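Long-range contact in dihydrodipicolinate synthase family protein (Sinorhizobium meliloti, PDB 4DNH), which is of unknown function but has a TIM-barrel fold and probably resembles the aldolase-like enzymes of the dihydrodipicolinate synthase family: residues E184-F195 and A224-L234. Numbering follows the deposited sequence.
Sequences EPVIIHWLGEMF and AKVDGIKISLL
Lys-230 runs alongside the imidazole of His-189 on neighbouring parallel strands, 186-191 and 226-232, of an eight-stranded TIM barrel; helix 208-221 completes this beta-alpha-beta unit. The lysine chain is extended throughout, with CG anti to the backbone N (chi1 171°), which carries it along the ring. CB lies 3.9 Å from His-189 CD2, and CG draws a little closer to that carbon. CD sits over the ring face in a CH-pi contact, 3.8 Å from the centroid, CE reaches 3.5 Å from His-189 NE2, and NZ, still 3.9 Å from His-189 NE2, hydrogen-bonds a glycerol, probably from the crystallisation liquor. Ser-232 OG, at the imidazole edge, also binds glycerol.

The backbones are joined by regular parallel bonds, among them Lys-230 N to Ile-188 O and Trp-190 N to Lys-230 O. A beta bulge at Asp-227 shifts the register; there Gly-228 N bonds Val-186 O, while Asp-227 OD2 is held by the hydroxyl of Tyr-253 and a salt bridge to Arg-152.

The opposite face of the sheet turns toward the helices. Trp-190 packs on His-208 and Ala-211 and has Leu-233 CD2 over its five-membered ring, 3.9 Å from the centroid, and Ile-231 CD1 3.7 Å from CE3; Trp-203 meets it edge-to-face. Shortening Trp-190 to an alanine is likely to open a gap toward helix 208-221 and leave Leu-233 and Ile-231 without their aromatic partner.

The chemistry thus sets an apolar outer layer against an inner polar patch of Lys-230, Ser-232 and the adjacent His-189 among apolar residues, consistent with a small-molecule pocket.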
loop_
_atom_site.group_PDB
_atom_site.type_symbol
_atom_site.label_atom_id
_atom_site.label_comp_id
_atom_site.label_asym_id
_atom_site.label_seq_id
_atom_site.Cartn_x
_atom_site.Cartn_y
_atom_site.Cartn_z
ATOM N N GLU A 184 -21.580 -1.733 5.253
ATOM C CA GLU A 184 -21.191 -0.367 4.897
ATOM C C GLU A 184 -20.468 -0.353 3.547
ATOM O O GLU A 184 -19.919 -1.386 3.122
ATOM C CB GLU A 184 -20.285 0.242 5.982
ATOM C CG GLU A 184 -20.977 0.583 7.302
ATOM C CD GLU A 184 -21.854 1.821 7.215
ATOM O OE1 GLU A 184 -21.455 2.796 6.541
ATOM O OE2 GLU A 184 -22.944 1.830 7.823
ATOM N N PRO A 185 -20.471 0.812 2.858
ATOM C CA PRO A 185 -19.708 0.925 1.614
ATOM C C PRO A 185 -18.283 0.390 1.733
ATOM O O PRO A 185 -17.637 0.528 2.766
ATOM C CB PRO A 185 -19.725 2.429 1.340
ATOM C CG PRO A 185 -21.062 2.856 1.854
ATOM C CD PRO A 185 -21.323 2.002 3.073
ATOM N N VAL A 186 -17.833 -0.219 0.648
ATOM C CA VAL A 186 -16.600 -0.971 0.548
ATOM C C VAL A 186 -15.692 -0.321 -0.515
ATOM O O VAL A 186 -16.173 0.382 -1.418
ATOM C CB VAL A 186 -16.970 -2.421 0.156
ATOM C CG1 VAL A 186 -16.101 -2.978 -0.967
ATOM C CG2 VAL A 186 -16.975 -3.323 1.372
ATOM N N ILE A 187 -14.386 -0.522 -0.386
ATOM C CA ILE A 187 -13.453 -0.159 -1.429
ATOM C C ILE A 187 -12.957 -1.455 -2.059
ATOM O O ILE A 187 -12.304 -2.262 -1.397
ATOM C CB ILE A 187 -12.240 0.619 -0.886
ATOM C CG1 ILE A 187 -12.670 1.971 -0.332
ATOM C CG2 ILE A 187 -11.190 0.794 -1.978
ATOM C CD1 ILE A 187 -11.595 2.648 0.491
ATOM N N ILE A 188 -13.281 -1.654 -3.331
ATOM C CA ILE A 188 -12.913 -2.864 -4.043
ATOM C C ILE A 188 -11.478 -2.761 -4.519
ATOM O O ILE A 188 -11.042 -1.743 -5.060
ATOM C CB ILE A 188 -13.850 -3.129 -5.239
ATOM C CG1 ILE A 188 -15.237 -3.536 -4.734
ATOM C CG2 ILE A 188 -13.267 -4.200 -6.157
ATOM C CD1 ILE A 188 -16.231 -3.864 -5.827
ATOM N N HIS A 189 -10.736 -3.836 -4.322
ATOM C CA HIS A 189 -9.351 -3.842 -4.708
ATOM C C HIS A 189 -9.072 -4.786 -5.855
ATOM O O HIS A 189 -9.277 -5.999 -5.760
ATOM C CB HIS A 189 -8.498 -4.138 -3.500
ATOM C CG HIS A 189 -7.026 -4.010 -3.751
ATOM N ND1 HIS A 189 -6.112 -4.590 -2.963
ATOM C CD2 HIS A 189 -6.323 -3.346 -4.757
ATOM C CE1 HIS A 189 -4.884 -4.312 -3.432
ATOM N NE2 HIS A 189 -5.017 -3.548 -4.528
ATOM N N TRP A 190 -8.634 -4.199 -6.967
ATOM C CA TRP A 190 -8.115 -4.932 -8.109
ATOM C C TRP A 190 -6.606 -4.910 -8.061
ATOM O O TRP A 190 -5.969 -3.935 -8.460
ATOM C CB TRP A 190 -8.628 -4.309 -9.392
ATOM C CG TRP A 190 -8.312 -5.123 -10.614
ATOM C CD1 TRP A 190 -7.561 -6.295 -10.686
ATOM C CD2 TRP A 190 -8.685 -4.824 -11.999
ATOM N NE1 TRP A 190 -7.464 -6.731 -11.975
ATOM C CE2 TRP A 190 -8.117 -5.895 -12.814
ATOM C CE3 TRP A 190 -9.415 -3.820 -12.617
ATOM C CZ2 TRP A 190 -8.287 -5.938 -14.196
ATOM C CZ3 TRP A 190 -9.583 -3.871 -14.007
ATOM C CH2 TRP A 190 -9.030 -4.904 -14.775
ATOM N N LEU A 191 -6.032 -5.993 -7.538
ATOM C CA LEU A 191 -4.595 -6.160 -7.360
ATOM C C LEU A 191 -4.007 -6.904 -8.567
ATOM O O LEU A 191 -4.414 -8.030 -8.843
ATOM C CB LEU A 191 -4.357 -6.971 -6.078
ATOM C CG LEU A 191 -2.975 -7.224 -5.449
ATOM C CD1 LEU A 191 -2.237 -5.926 -5.152
ATOM C CD2 LEU A 191 -3.135 -8.038 -4.174
ATOM N N GLY A 192 -3.064 -6.285 -9.276
ATOM C CA GLY A 192 -2.445 -6.907 -10.465
ATOM C C GLY A 192 -1.468 -8.052 -10.187
ATOM O O GLY A 192 -0.997 -8.219 -9.058
ATOM N N GLU A 193 -1.170 -8.835 -11.225
ATOM C CA GLU A 193 -0.332 -10.041 -11.105
ATOM C C GLU A 193 1.142 -9.800 -10.767
ATOM O O GLU A 193 1.849 -10.723 -10.343
ATOM C CB GLU A 193 -0.452 -10.978 -12.331
ATOM C CG GLU A 193 -0.512 -10.311 -13.697
ATOM C CD GLU A 193 -1.941 -10.010 -14.129
ATOM O OE1 GLU A 193 -2.315 -8.816 -14.146
ATOM O OE2 GLU A 193 -2.696 -10.965 -14.435
HETATM N N MSE A 194 1.611 -8.575 -10.951
HETATM C CA MSE A 194 2.998 -8.254 -10.601
HETATM C C MSE A 194 3.126 -8.168 -9.102
HETATM O O MSE A 194 4.209 -8.399 -8.548
HETATM C CB MSE A 194 3.457 -6.975 -11.284
HETATM C CG MSE A 194 2.403 -6.599 -12.307
HETATM SE SE MSE A 194 1.165 -5.308 -11.478
HETATM C CE MSE A 194 1.978 -3.959 -12.658
ATOM N N PHE A 195 2.019 -7.847 -8.441
ATOM C CA PHE A 195 1.950 -7.858 -6.991
ATOM C C PHE A 195 1.609 -9.256 -6.451
ATOM O O PHE A 195 2.172 -9.697 -5.425
ATOM C CB PHE A 195 0.962 -6.801 -6.482
ATOM C CG PHE A 195 1.377 -5.383 -6.783
ATOM C CD1 PHE A 195 2.391 -4.769 -6.054
ATOM C CD2 PHE A 195 0.755 -4.662 -7.797
ATOM C CE1 PHE A 195 2.781 -3.465 -6.330
ATOM C CE2 PHE A 195 1.130 -3.356 -8.072
ATOM C CZ PHE A 195 2.145 -2.755 -7.338
ATOM N N ALA A 224 -24.192 1.845 -4.463
ATOM C CA ALA A 224 -24.424 2.328 -3.090
ATOM C C ALA A 224 -23.554 1.594 -2.059
ATOM O O ALA A 224 -23.142 2.175 -1.058
ATOM C CB ALA A 224 -25.898 2.224 -2.719
ATOM N N LYS A 225 -23.276 0.322 -2.323
ATOM C CA LYS A 225 -22.420 -0.484 -1.462
ATOM C C LYS A 225 -20.926 -0.366 -1.760
ATOM O O LYS A 225 -20.123 -1.073 -1.158
ATOM C CB LYS A 225 -22.849 -1.954 -1.505
ATOM C CG LYS A 225 -23.319 -2.492 -0.166
ATOM C CD LYS A 225 -24.773 -2.167 0.134
ATOM C CE LYS A 225 -25.193 -2.763 1.473
ATOM N NZ LYS A 225 -24.939 -4.232 1.532
ATOM N N VAL A 226 -20.554 0.523 -2.682
ATOM C CA VAL A 226 -19.152 0.665 -3.101
ATOM C C VAL A 226 -18.677 2.115 -2.990
ATOM O O VAL A 226 -19.048 2.962 -3.802
ATOM C CB VAL A 226 -18.926 0.107 -4.533
ATOM C CG1 VAL A 226 -17.523 0.416 -5.043
ATOM C CG2 VAL A 226 -19.165 -1.399 -4.567
ATOM N N ASP A 227 -17.863 2.392 -1.976
ATOM C CA ASP A 227 -17.258 3.712 -1.799
ATOM C C ASP A 227 -16.244 3.988 -2.905
ATOM O O ASP A 227 -16.194 5.098 -3.438
ATOM C CB ASP A 227 -16.603 3.824 -0.416
ATOM C CG ASP A 227 -15.880 5.160 -0.197
ATOM O OD1 ASP A 227 -16.554 6.187 0.054
ATOM O OD2 ASP A 227 -14.629 5.175 -0.248
ATOM N N GLY A 228 -15.454 2.975 -3.269
ATOM C CA GLY A 228 -14.480 3.134 -4.349
ATOM C C GLY A 228 -13.813 1.881 -4.892
ATOM O O GLY A 228 -14.095 0.769 -4.445
ATOM N N ILE A 229 -12.940 2.066 -5.878
ATOM C CA ILE A 229 -12.109 0.973 -6.398
ATOM C C ILE A 229 -10.647 1.399 -6.377
ATOM O O ILE A 229 -10.322 2.533 -6.758
ATOM C CB ILE A 229 -12.554 0.471 -7.809
ATOM C CG1 ILE A 229 -11.439 -0.304 -8.494
ATOM C CG2 ILE A 229 -12.975 1.612 -8.724
ATOM C CD1 ILE A 229 -11.930 -1.330 -9.488
ATOM N N LYS A 230 -9.785 0.510 -5.877
ATOM C CA LYS A 230 -8.338 0.699 -5.947
ATOM C C LYS A 230 -7.783 -0.193 -7.039
ATOM O O LYS A 230 -7.928 -1.418 -6.990
ATOM C CB LYS A 230 -7.650 0.358 -4.626
ATOM C CG LYS A 230 -6.131 0.328 -4.717
ATOM C CD LYS A 230 -5.471 -0.195 -3.445
ATOM C CE LYS A 230 -3.971 -0.366 -3.661
ATOM N NZ LYS A 230 -3.196 -0.790 -2.460
ATOM N N ILE A 231 -7.136 0.422 -8.016
ATOM C CA ILE A 231 -6.540 -0.339 -9.088
ATOM C C ILE A 231 -5.017 -0.334 -8.934
ATOM O O ILE A 231 -4.394 0.734 -8.747
ATOM C CB ILE A 231 -7.053 0.138 -10.473
ATOM C CG1 ILE A 231 -6.766 -0.921 -11.535
ATOM C CG2 ILE A 231 -6.504 1.515 -10.848
ATOM C CD1 ILE A 231 -7.490 -0.705 -12.849
ATOM N N SER A 232 -4.447 -1.543 -8.971
ATOM C CA SER A 232 -3.019 -1.784 -8.801
ATOM C C SER A 232 -2.489 -2.600 -9.971
ATOM O O SER A 232 -2.016 -3.724 -9.797
ATOM C CB SER A 232 -2.774 -2.544 -7.506
ATOM O OG SER A 232 -2.909 -1.696 -6.386
ATOM N N LEU A 233 -2.602 -2.029 -11.165
ATOM C CA LEU A 233 -2.169 -2.665 -12.399
ATOM C C LEU A 233 -0.946 -1.970 -12.970
ATOM O O LEU A 233 -0.360 -2.435 -13.944
ATOM C CB LEU A 233 -3.281 -2.581 -13.436
ATOM C CG LEU A 233 -4.611 -3.267 -13.172
ATOM C CD1 LEU A 233 -5.391 -3.271 -14.474
ATOM C CD2 LEU A 233 -4.400 -4.689 -12.677
ATOM N N LEU A 234 -0.588 -0.836 -12.376
ATOM C CA LEU A 234 0.496 0.030 -12.856
ATOM C C LEU A 234 0.432 0.332 -14.365
ATOM O O LEU A 234 1.456 0.429 -15.043
ATOM C CB LEU A 234 1.863 -0.528 -12.452
ATOM C CG LEU A 234 2.151 -0.838 -10.984
ATOM C CD1 LEU A 234 3.635 -1.108 -10.832
ATOM C CD2 LEU A 234 1.721 0.285 -10.043
#